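Local coordinates for HTH-type transcriptional activator AmpR (Pseudomonas aeruginosa PAO1, PDB 5MMH), which activates transcription of the ampC beta-lactamase gene by binding its promoter, its effector domain, the part modelled here, recognising muropeptides derived from the cell wall, at residues Thr21-Trp26 against Ala158-Arg162; Leu78-Pro82 against Glu210-Arg214; Leu95-Leu101 against Arg171-Thr175. Residues are numbered along the deposited sequence.

Contact 1 (Thr21-Trp26 against Ala158-Arg162); sequences TFTVGW and AMFAR
In this effector domain of a LysR-type regulator, of periplasmic-binding-protein fold, the first turns of helix 20-37 meet the turn that follows strand 153-156. Build Thr21-Trp26 as helix with a wider pi-type turn over 23-26, and Ala158-Met159 as 3-10; Phe160 sits at the N-cap position of helix 161-165. The CA atoms of Gly25 and Met159 are closest, 4.7 Å apart. Gly25 leaves room there: an ideal CB would lie 2.4 Å from Met159 O, a clash, whereas Gly25 CA makes a CA-H...O contact of 3.5 Å to that oxygen.

With chi1 and chi2 both m and chi3 at 116°, Met159 sets SD 3.8 Å from Phe22 CA and 5.3 Å from the centroid of the Phe22 ring, an oblique Met-aromatic contact, and CE 3.8 Å from Trp26 CB. Phe22 and Trp26 are both t at chi1. Thr21 (m) puts CG2 3.6 Å from Met159 CB and 3.9 Å from Phe160 CZ; although the CA-to-CB bond of Phe160 points away, chi1 m swings its ring back to that methyl. Beyond, Thr21 and Phe160 pack on helix 139-147, and Val24 O accepts a hydrogen bond from Gln148 of the second subunit.

No direct hydrogen bond joins the segments; water 1 donates to Thr21 O (3.1 Å) and Met159 O (2.9 Å), water 2 to Gly25 O (2.6 Å) and Ala158 O (3.0 Å).

Contact 2 (Leu78-Pro82 against Glu210-Arg214); sequences LFEAP and EARGR
Strand 78-80 and helix segment 210-214 run nearly parallel, 27° between their N-to-C directions, with axes 8.4 Å apart at closest approach. This is strand-on-helix packing in the alpha/beta fold of the LysR effector domain: the C-terminal helix 194-215 lies against strand 73-86 of the mixed sheet. Phe79 is extended (phi/psi -168/155) and its CA is 5.5 Å from Ala211 CA, the closest CA pairing of the two backbones.

The CA-to-CB bond of Phe79 points toward the helix, and with chi1 p its ring lies under the side chain of Glu210 (chi1 t, chi2 p), whose CG sits over one face, 3.7 Å from the ring centroid and 2° off the normal, a CH-pi contact. Ala211 CB is 4.1 Å from Phe79 CB. The ring also meets Trp26 and Met159.

Arg214, m at chi1 and t at chi2, reaches back along the helix and across to the strand. Its NH2 forms a salt bridge with Glu210 OE1 at 2.6 Å, and NE adds a weak hydrogen bond of 3.1 Å to the same oxygen; NH2 also comes 3.2 Å from Phe79 CD1. Glu80 sends its carboxylate elsewhere, to Ser178, and offers its backbone carbonyl here: Arg214 NH1 donates to Glu80 O in a very short hydrogen bond of 2.4 Å, with the oxygen near the guanidinium plane.

Contact 3 (Leu95-Leu101 against Arg171-Thr175); sequences LHSPADL and RPFAT
Leu95 is in extended backbone (phi/psi -101/128) after helix 89-93, and its side chain (m, t) faces the other segment: CD1 lies 4.1 Å from Pro172 CG and CB 3.9 Å from Phe173 CZ. Its carbonyl is linked by water 4, which donates to Leu95 O (3.3 Å) and Pro172 O (3.0 Å). At His96 and Ser97 the chain turns, and Asp100 OD1 holds it by accepting from His96 N at 2.9 Å and, weakly, from Ser97 N at 3.4 Å. Pro98 opens the 3-10 turn 98-101, closed by Asp100 N to Ser97 O (3.0 Å) and Leu101 N to Pro98 O (3.1 Å). Pro98 CG sits over one face of the Phe173 ring, a CH-pi contact 4.1 Å from the centroid and 14° off the normal. Leu101 (m, t) puts CD1 4.1 Å from Phe173 CE2.

Residues 171-175 have no regular secondary structure. Pro98 CA and Phe173 CA stand 7.6 Å apart, room for the ring (chi1 m) to enter. Arg171, extended through chi3, braces that loop by donating from NE to Phe173 O (3.2 Å) and from NH2 to Ala174 O (3.2 Å); NH2 also forms a salt bridge with Glu176.

Here two loops of the LysR effector domain pack together, the Phe173 ring inserted between Leu95, Pro98 and Leu101. Phe173 and Leu101 also pack on Trp118 of helix 114-121, and Pro172 on Val85 of strand 73-86.

How the contacts relate
Contacts 1 and 2 are neighbours, with centres about 12 Å apart, and share one aromatic cluster beside the six-stranded sheet: Phe79 of contact 2 touches Phe22 and Trp26 of contact 1, and Trp26 NE1 makes a weak hydrogen bond to Glu210 OE2. Contact 1 is the buried one, joined by methionine, aromatics and bridging waters. Contact 2, partly buried, adds charge, with an arginine tying helix to strand. Contact 3, also partly buried, is the most peripheral, its centre about 21 Å from that of the chain, and touches neither of the others; it joins two loops through an inserted phenylalanine ring and one water, without a direct hydrogen bond. Strand 73-86, which carries contact 2, also flanks contact 3.

Contact 1 (Thr21-Trp26 against Ala158-Arg162)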
loop_
_atom_site.group_PDB
_atom_site.type_symbol
_atom_site.label_atom_id
_atom_site.label_comp_id
_atom_site.label_asym_id
_atom_site.label_seq_id
_atom_site.Cartn_x
_atom_site.Cartn_y
_atom_site.Cartn_z
ATOM N N THR A 21 5.078 1.077 3.860
ATOM C CA THR A 21 6.208 0.205 3.541
ATOM C C THR A 21 7.160 0.066 4.722
ATOM O O THR A 21 7.641 -1.037 5.018
ATOM C CB THR A 21 6.947 0.752 2.316
ATOM O OG1 THR A 21 6.042 0.768 1.201
ATOM C CG2 THR A 21 8.201 -0.098 1.970
ATOM N N PHE A 22 7.436 1.175 5.412
ATOM C CA PHE A 22 8.287 1.135 6.603
ATOM C C PHE A 22 7.604 0.409 7.761
ATOM O O PHE A 22 8.262 -0.269 8.557
ATOM C CB PHE A 22 8.643 2.567 7.001
ATOM C CG PHE A 22 9.575 2.691 8.172
ATOM C CD1 PHE A 22 9.085 2.735 9.469
ATOM C CD2 PHE A 22 10.934 2.868 7.970
ATOM C CE1 PHE A 22 9.954 2.910 10.555
ATOM C CE2 PHE A 22 11.794 3.028 9.045
ATOM C CZ PHE A 22 11.302 3.045 10.328
ATOM N N THR A 23 6.288 0.559 7.896
ATOM C CA THR A 23 5.606 -0.052 9.036
ATOM C C THR A 23 5.635 -1.574 8.956
ATOM O O THR A 23 5.977 -2.250 9.934
ATOM C CB THR A 23 4.170 0.454 9.122
ATOM O OG1 THR A 23 4.186 1.872 9.245
ATOM C CG2 THR A 23 3.454 -0.134 10.336
ATOM N N VAL A 24 5.279 -2.138 7.802
ATOM C CA VAL A 24 5.165 -3.593 7.727
ATOM C C VAL A 24 6.509 -4.229 7.410
ATOM O O VAL A 24 6.785 -5.328 7.882
ATOM C CB VAL A 24 4.083 -4.059 6.727
ATOM C CG1 VAL A 24 2.738 -3.504 7.114
ATOM C CG2 VAL A 24 4.409 -3.647 5.328
ATOM N N GLY A 25 7.379 -3.553 6.656
ATOM C CA GLY A 25 8.689 -4.128 6.396
ATOM C C GLY A 25 9.693 -4.024 7.539
ATOM O O GLY A 25 10.667 -4.789 7.551
ATOM N N TRP A 26 9.495 -3.097 8.498
ATOM C CA TRP A 26 10.556 -2.791 9.472
ATOM C C TRP A 26 10.074 -2.487 10.887
ATOM O O TRP A 26 10.575 -3.059 11.855
ATOM C CB TRP A 26 11.401 -1.608 8.979
ATOM C CG TRP A 26 12.727 -1.442 9.698
ATOM C CD1 TRP A 26 13.925 -2.009 9.349
ATOM C CD2 TRP A 26 12.983 -0.665 10.881
ATOM N NE1 TRP A 26 14.910 -1.633 10.237
ATOM C CE2 TRP A 26 14.362 -0.809 11.186
ATOM C CE3 TRP A 26 12.186 0.123 11.717
ATOM C CZ2 TRP A 26 14.950 -0.192 12.283
ATOM C CZ3 TRP A 26 12.766 0.751 12.791
ATOM C CH2 TRP A 26 14.148 0.598 13.070
ATOM N N ALA A 158 15.865 -3.140 1.597
ATOM C CA ALA A 158 15.841 -3.320 3.040
ATOM C C ALA A 158 14.434 -3.289 3.612
ATOM O O ALA A 158 14.254 -3.592 4.791
ATOM C CB ALA A 158 16.708 -2.252 3.704
ATOM N N MET A 159 13.434 -2.943 2.813
ATOM C CA MET A 159 12.056 -3.009 3.264
ATOM C C MET A 159 11.350 -4.288 2.825
ATOM O O MET A 159 10.220 -4.537 3.257
ATOM C CB MET A 159 11.302 -1.774 2.766
ATOM C CG MET A 159 11.880 -0.461 3.328
ATOM S SD MET A 159 11.497 -0.241 5.082
ATOM C CE MET A 159 13.114 -0.282 5.855
ATOM N N PHE A 160 11.990 -5.119 2.010
ATOM C CA PHE A 160 11.380 -6.351 1.518
ATOM C C PHE A 160 12.308 -7.524 1.772
ATOM O O PHE A 160 12.474 -8.417 0.938
ATOM C CB PHE A 160 11.010 -6.208 0.047
ATOM C CG PHE A 160 10.007 -5.131 -0.187
ATOM C CD1 PHE A 160 8.653 -5.377 -0.001
ATOM C CD2 PHE A 160 10.414 -3.858 -0.530
ATOM C CE1 PHE A 160 7.734 -4.368 -0.175
ATOM C CE2 PHE A 160 9.491 -2.844 -0.713
ATOM C CZ PHE A 160 8.167 -3.090 -0.527
ATOM N N ALA A 161 12.918 -7.515 2.956
ATOM C CA ALA A 161 13.920 -8.506 3.324
ATOM C C ALA A 161 13.301 -9.884 3.474
ATOM O O ALA A 161 13.855 -10.881 3.000
ATOM C CB ALA A 161 14.589 -8.084 4.628
ATOM N N ARG A 162 12.170 -9.957 4.170
ATOM C CA ARG A 162 11.431 -11.203 4.308
ATOM C C ARG A 162 11.195 -11.853 2.953
ATOM O O ARG A 162 11.569 -13.011 2.720
ATOM C CB ARG A 162 10.099 -10.926 5.001
ATOM C CG ARG A 162 10.076 -11.224 6.482
ATOM C CD ARG A 162 8.881 -12.060 6.779
ATOM N NE ARG A 162 8.411 -11.945 8.160
ATOM C CZ ARG A 162 7.315 -12.531 8.637
ATOM N NH1 ARG A 162 6.568 -13.274 7.836
ATOM N NH2 ARG A 162 6.979 -12.357 9.902
HETATM O O HOH W 1 7.489 -3.628 3.337
HETATM O O HOH W 2 12.347 -5.634 5.757
HETATM O O HOH W 3 10.679 -7.403 5.232
#

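Contact 2 (Leu78-Pro82 against Glu210-Arg214)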
loop_
_atom_site.group_PDB
_atom_site.type_symbol
_atom_site.label_atom_id
_atom_site.label_comp_id
_atom_site.label_asym_id
_atom_site.label_seq_id
_atom_site.Cartn_x
_atom_site.Cartn_y
_atom_site.Cartn_z
ATOM N N LEU A 78 17.037 8.497 10.226
ATOM C CA LEU A 78 17.121 7.137 10.757
ATOM C C LEU A 78 18.176 6.315 10.021
ATOM O O LEU A 78 19.183 5.938 10.629
ATOM C CB LEU A 78 15.740 6.456 10.707
ATOM C CG LEU A 78 14.653 7.252 11.451
ATOM C CD1 LEU A 78 13.220 6.792 11.133
ATOM C CD2 LEU A 78 14.925 7.201 12.949
ATOM N N PHE A 79 17.989 6.076 8.719
ATOM C CA PHE A 79 18.939 5.331 7.902
ATOM C C PHE A 79 18.567 5.493 6.430
ATOM O O PHE A 79 17.409 5.768 6.101
ATOM C CB PHE A 79 18.999 3.839 8.307
ATOM C CG PHE A 79 17.633 3.130 8.375
ATOM C CD1 PHE A 79 17.062 2.576 7.246
ATOM C CD2 PHE A 79 16.970 2.968 9.584
ATOM C CE1 PHE A 79 15.823 1.908 7.303
ATOM C CE2 PHE A 79 15.739 2.301 9.658
ATOM C CZ PHE A 79 15.160 1.773 8.518
ATOM N N GLU A 80 19.569 5.338 5.560
ATOM C CA GLU A 80 19.388 5.349 4.110
ATOM C C GLU A 80 18.553 4.162 3.642
ATOM O O GLU A 80 18.592 3.071 4.219
ATOM C CB GLU A 80 20.740 5.268 3.376
ATOM C CG GLU A 80 21.623 6.494 3.376
ATOM C CD GLU A 80 22.981 6.245 2.693
ATOM O OE1 GLU A 80 23.000 6.105 1.451
ATOM O OE2 GLU A 80 24.025 6.174 3.393
ATOM N N ALA A 81 17.827 4.356 2.547
ATOM C CA ALA A 81 17.119 3.255 1.892
ATOM C C ALA A 81 17.467 3.298 0.413
ATOM O O ALA A 81 16.710 3.851 -0.395
ATOM C CB ALA A 81 15.608 3.331 2.119
ATOM N N PRO A 82 18.608 2.726 0.025
ATOM C CA PRO A 82 18.969 2.714 -1.392
ATOM C C PRO A 82 17.979 1.877 -2.174
ATOM O O PRO A 82 17.425 0.895 -1.675
ATOM C CB PRO A 82 20.364 2.077 -1.412
ATOM C CG PRO A 82 20.809 2.051 0.013
ATOM C CD PRO A 82 19.576 1.970 0.834
ATOM N N GLU A 210 20.344 -0.829 12.361
ATOM C CA GLU A 210 20.054 -1.100 10.959
ATOM C C GLU A 210 21.130 -0.477 10.073
ATOM O O GLU A 210 21.670 -1.136 9.178
ATOM C CB GLU A 210 18.641 -0.596 10.607
ATOM C CG GLU A 210 18.238 -0.677 9.115
ATOM C CD GLU A 210 17.930 -2.106 8.590
ATOM O OE1 GLU A 210 17.928 -2.289 7.352
ATOM O OE2 GLU A 210 17.688 -3.041 9.387
ATOM N N ALA A 211 21.484 0.787 10.332
ATOM C CA ALA A 211 22.514 1.424 9.519
ATOM C C ALA A 211 23.828 0.682 9.658
ATOM O O ALA A 211 24.540 0.472 8.674
ATOM C CB ALA A 211 22.679 2.893 9.916
ATOM N N ARG A 212 24.156 0.276 10.885
ATOM C CA ARG A 212 25.364 -0.501 11.158
ATOM C C ARG A 212 25.354 -1.817 10.388
ATOM O O ARG A 212 26.374 -2.226 9.820
ATOM C CB ARG A 212 25.420 -0.741 12.666
ATOM C CG ARG A 212 26.682 -1.150 13.312
ATOM C CD ARG A 212 26.431 -1.123 14.828
ATOM N NE ARG A 212 26.342 0.254 15.316
ATOM C CZ ARG A 212 25.503 0.697 16.259
ATOM N NH1 ARG A 212 24.616 -0.120 16.838
ATOM N NH2 ARG A 212 25.559 1.980 16.614
ATOM N N GLY A 213 24.187 -2.475 10.329
ATOM C CA GLY A 213 24.081 -3.755 9.654
ATOM C C GLY A 213 24.418 -3.703 8.175
ATOM O O GLY A 213 24.931 -4.683 7.620
ATOM N N ARG A 214 24.167 -2.568 7.520
ATOM C CA ARG A 214 24.377 -2.527 6.075
ATOM C C ARG A 214 25.820 -2.297 5.665
ATOM O O ARG A 214 26.183 -2.635 4.533
ATOM C CB ARG A 214 23.472 -1.473 5.441
ATOM C CG ARG A 214 22.070 -1.976 5.520
ATOM C CD ARG A 214 21.145 -1.382 4.557
ATOM N NE ARG A 214 19.843 -1.266 5.209
ATOM C CZ ARG A 214 19.078 -0.186 5.171
ATOM N NH1 ARG A 214 19.484 0.867 4.475
ATOM N NH2 ARG A 214 17.920 -0.181 5.807
#

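Contact 3 (Leu95-Leu101 against Arg171-Thr175)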
loop_
_atom_site.group_PDB
_atom_site.type_symbol
_atom_site.label_atom_id
_atom_site.label_comp_id
_atom_site.label_asym_id
_atom_site.label_seq_id
_atom_site.Cartn_x
_atom_site.Cartn_y
_atom_site.Cartn_z
ATOM N N LEU A 95 16.357 -11.648 -17.471
ATOM C CA LEU A 95 17.261 -10.505 -17.465
ATOM C C LEU A 95 18.706 -10.982 -17.372
ATOM O O LEU A 95 19.048 -11.774 -16.488
ATOM C CB LEU A 95 16.947 -9.563 -16.300
ATOM C CG LEU A 95 15.655 -8.757 -16.336
ATOM C CD1 LEU A 95 15.250 -8.428 -14.925
ATOM C CD2 LEU A 95 15.833 -7.479 -17.153
ATOM N N HIS A 96 19.546 -10.496 -18.280
ATOM C CA HIS A 96 20.974 -10.784 -18.255
ATOM C C HIS A 96 21.818 -9.544 -18.025
ATOM O O HIS A 96 22.820 -9.605 -17.312
ATOM C CB HIS A 96 21.403 -11.464 -19.568
ATOM C CG HIS A 96 20.436 -12.499 -20.057
ATOM N ND1 HIS A 96 20.012 -12.564 -21.368
ATOM C CD2 HIS A 96 19.802 -13.506 -19.408
ATOM C CE1 HIS A 96 19.162 -13.567 -21.506
ATOM N NE2 HIS A 96 19.016 -14.154 -20.330
ATOM N N SER A 97 21.438 -8.422 -18.608
ATOM C CA SER A 97 22.069 -7.137 -18.372
ATOM C C SER A 97 20.978 -6.124 -18.062
ATOM O O SER A 97 19.822 -6.301 -18.466
ATOM C CB SER A 97 22.875 -6.680 -19.596
ATOM O OG SER A 97 22.013 -6.368 -20.681
ATOM N N PRO A 98 21.311 -5.049 -17.336
ATOM C CA PRO A 98 20.327 -3.979 -17.111
ATOM C C PRO A 98 19.727 -3.412 -18.393
ATOM O O PRO A 98 18.657 -2.797 -18.342
ATOM C CB PRO A 98 21.136 -2.914 -16.369
ATOM C CG PRO A 98 22.189 -3.705 -15.644
ATOM C CD PRO A 98 22.550 -4.836 -16.570
ATOM N N ALA A 99 20.395 -3.603 -19.540
ATOM C CA ALA A 99 19.856 -3.100 -20.802
ATOM C C ALA A 99 18.571 -3.820 -21.199
ATOM O O ALA A 99 17.706 -3.226 -21.857
ATOM C CB ALA A 99 20.906 -3.219 -21.907
ATOM N N ASP A 100 18.423 -5.088 -20.793
ATOM C CA ASP A 100 17.190 -5.840 -21.021
ATOM C C ASP A 100 15.968 -5.223 -20.345
ATOM O O ASP A 100 14.837 -5.616 -20.657
ATOM C CB ASP A 100 17.346 -7.279 -20.517
ATOM C CG ASP A 100 18.360 -8.081 -21.311
ATOM O OD1 ASP A 100 18.910 -9.050 -20.749
ATOM O OD2 ASP A 100 18.586 -7.763 -22.499
ATOM N N LEU A 101 16.160 -4.295 -19.407
ATOM C CA LEU A 101 15.034 -3.814 -18.615
ATOM C C LEU A 101 14.006 -3.079 -19.462
ATOM O O LEU A 101 12.826 -3.043 -19.097
ATOM C CB LEU A 101 15.525 -2.901 -17.499
ATOM C CG LEU A 101 16.140 -3.619 -16.308
ATOM C CD1 LEU A 101 16.863 -2.589 -15.470
ATOM C CD2 LEU A 101 15.059 -4.315 -15.504
ATOM N N ARG A 171 16.339 -10.198 -6.455
ATOM C CA ARG A 171 17.165 -9.048 -6.799
ATOM C C ARG A 171 18.084 -9.442 -7.947
ATOM O O ARG A 171 19.075 -10.153 -7.725
ATOM C CB ARG A 171 17.987 -8.603 -5.587
ATOM C CG ARG A 171 18.848 -7.379 -5.844
ATOM C CD ARG A 171 19.557 -6.957 -4.578
ATOM N NE ARG A 171 20.408 -5.802 -4.813
ATOM C CZ ARG A 171 20.808 -4.983 -3.852
ATOM N NH1 ARG A 171 20.432 -5.198 -2.598
ATOM N NH2 ARG A 171 21.572 -3.941 -4.149
ATOM N N PRO A 172 17.800 -9.029 -9.188
ATOM C CA PRO A 172 18.614 -9.501 -10.321
ATOM C C PRO A 172 19.956 -8.811 -10.500
ATOM O O PRO A 172 20.843 -9.418 -11.113
ATOM C CB PRO A 172 17.711 -9.240 -11.539
ATOM C CG PRO A 172 16.716 -8.219 -11.076
ATOM C CD PRO A 172 16.500 -8.491 -9.627
ATOM N N PHE A 173 20.139 -7.577 -10.021
ATOM C CA PHE A 173 21.397 -6.858 -10.207
ATOM C C PHE A 173 21.921 -6.319 -8.882
ATOM O O PHE A 173 21.173 -6.133 -7.915
ATOM C CB PHE A 173 21.254 -5.692 -11.190
ATOM C CG PHE A 173 20.540 -6.057 -12.459
ATOM C CD1 PHE A 173 21.144 -6.879 -13.402
ATOM C CD2 PHE A 173 19.260 -5.585 -12.707
ATOM C CE1 PHE A 173 20.485 -7.214 -14.579
ATOM C CE2 PHE A 173 18.591 -5.919 -13.878
ATOM C CZ PHE A 173 19.203 -6.735 -14.816
ATOM N N ALA A 174 23.224 -6.035 -8.865
ATOM C CA ALA A 174 23.880 -5.481 -7.686
ATOM C C ALA A 174 23.725 -3.968 -7.566
ATOM O O ALA A 174 23.777 -3.434 -6.450
ATOM C CB ALA A 174 25.368 -5.845 -7.695
ATOM N N THR A 175 23.535 -3.270 -8.680
ATOM C CA THR A 175 23.525 -1.813 -8.665
ATOM C C THR A 175 22.442 -1.266 -7.734
ATOM O O THR A 175 21.281 -1.695 -7.789
ATOM C CB THR A 175 23.319 -1.290 -10.090
ATOM O OG1 THR A 175 24.394 -1.730 -10.926
ATOM C CG2 THR A 175 23.294 0.230 -10.109
HETATM O O HOH W 4 20.502 -10.980 -13.686
#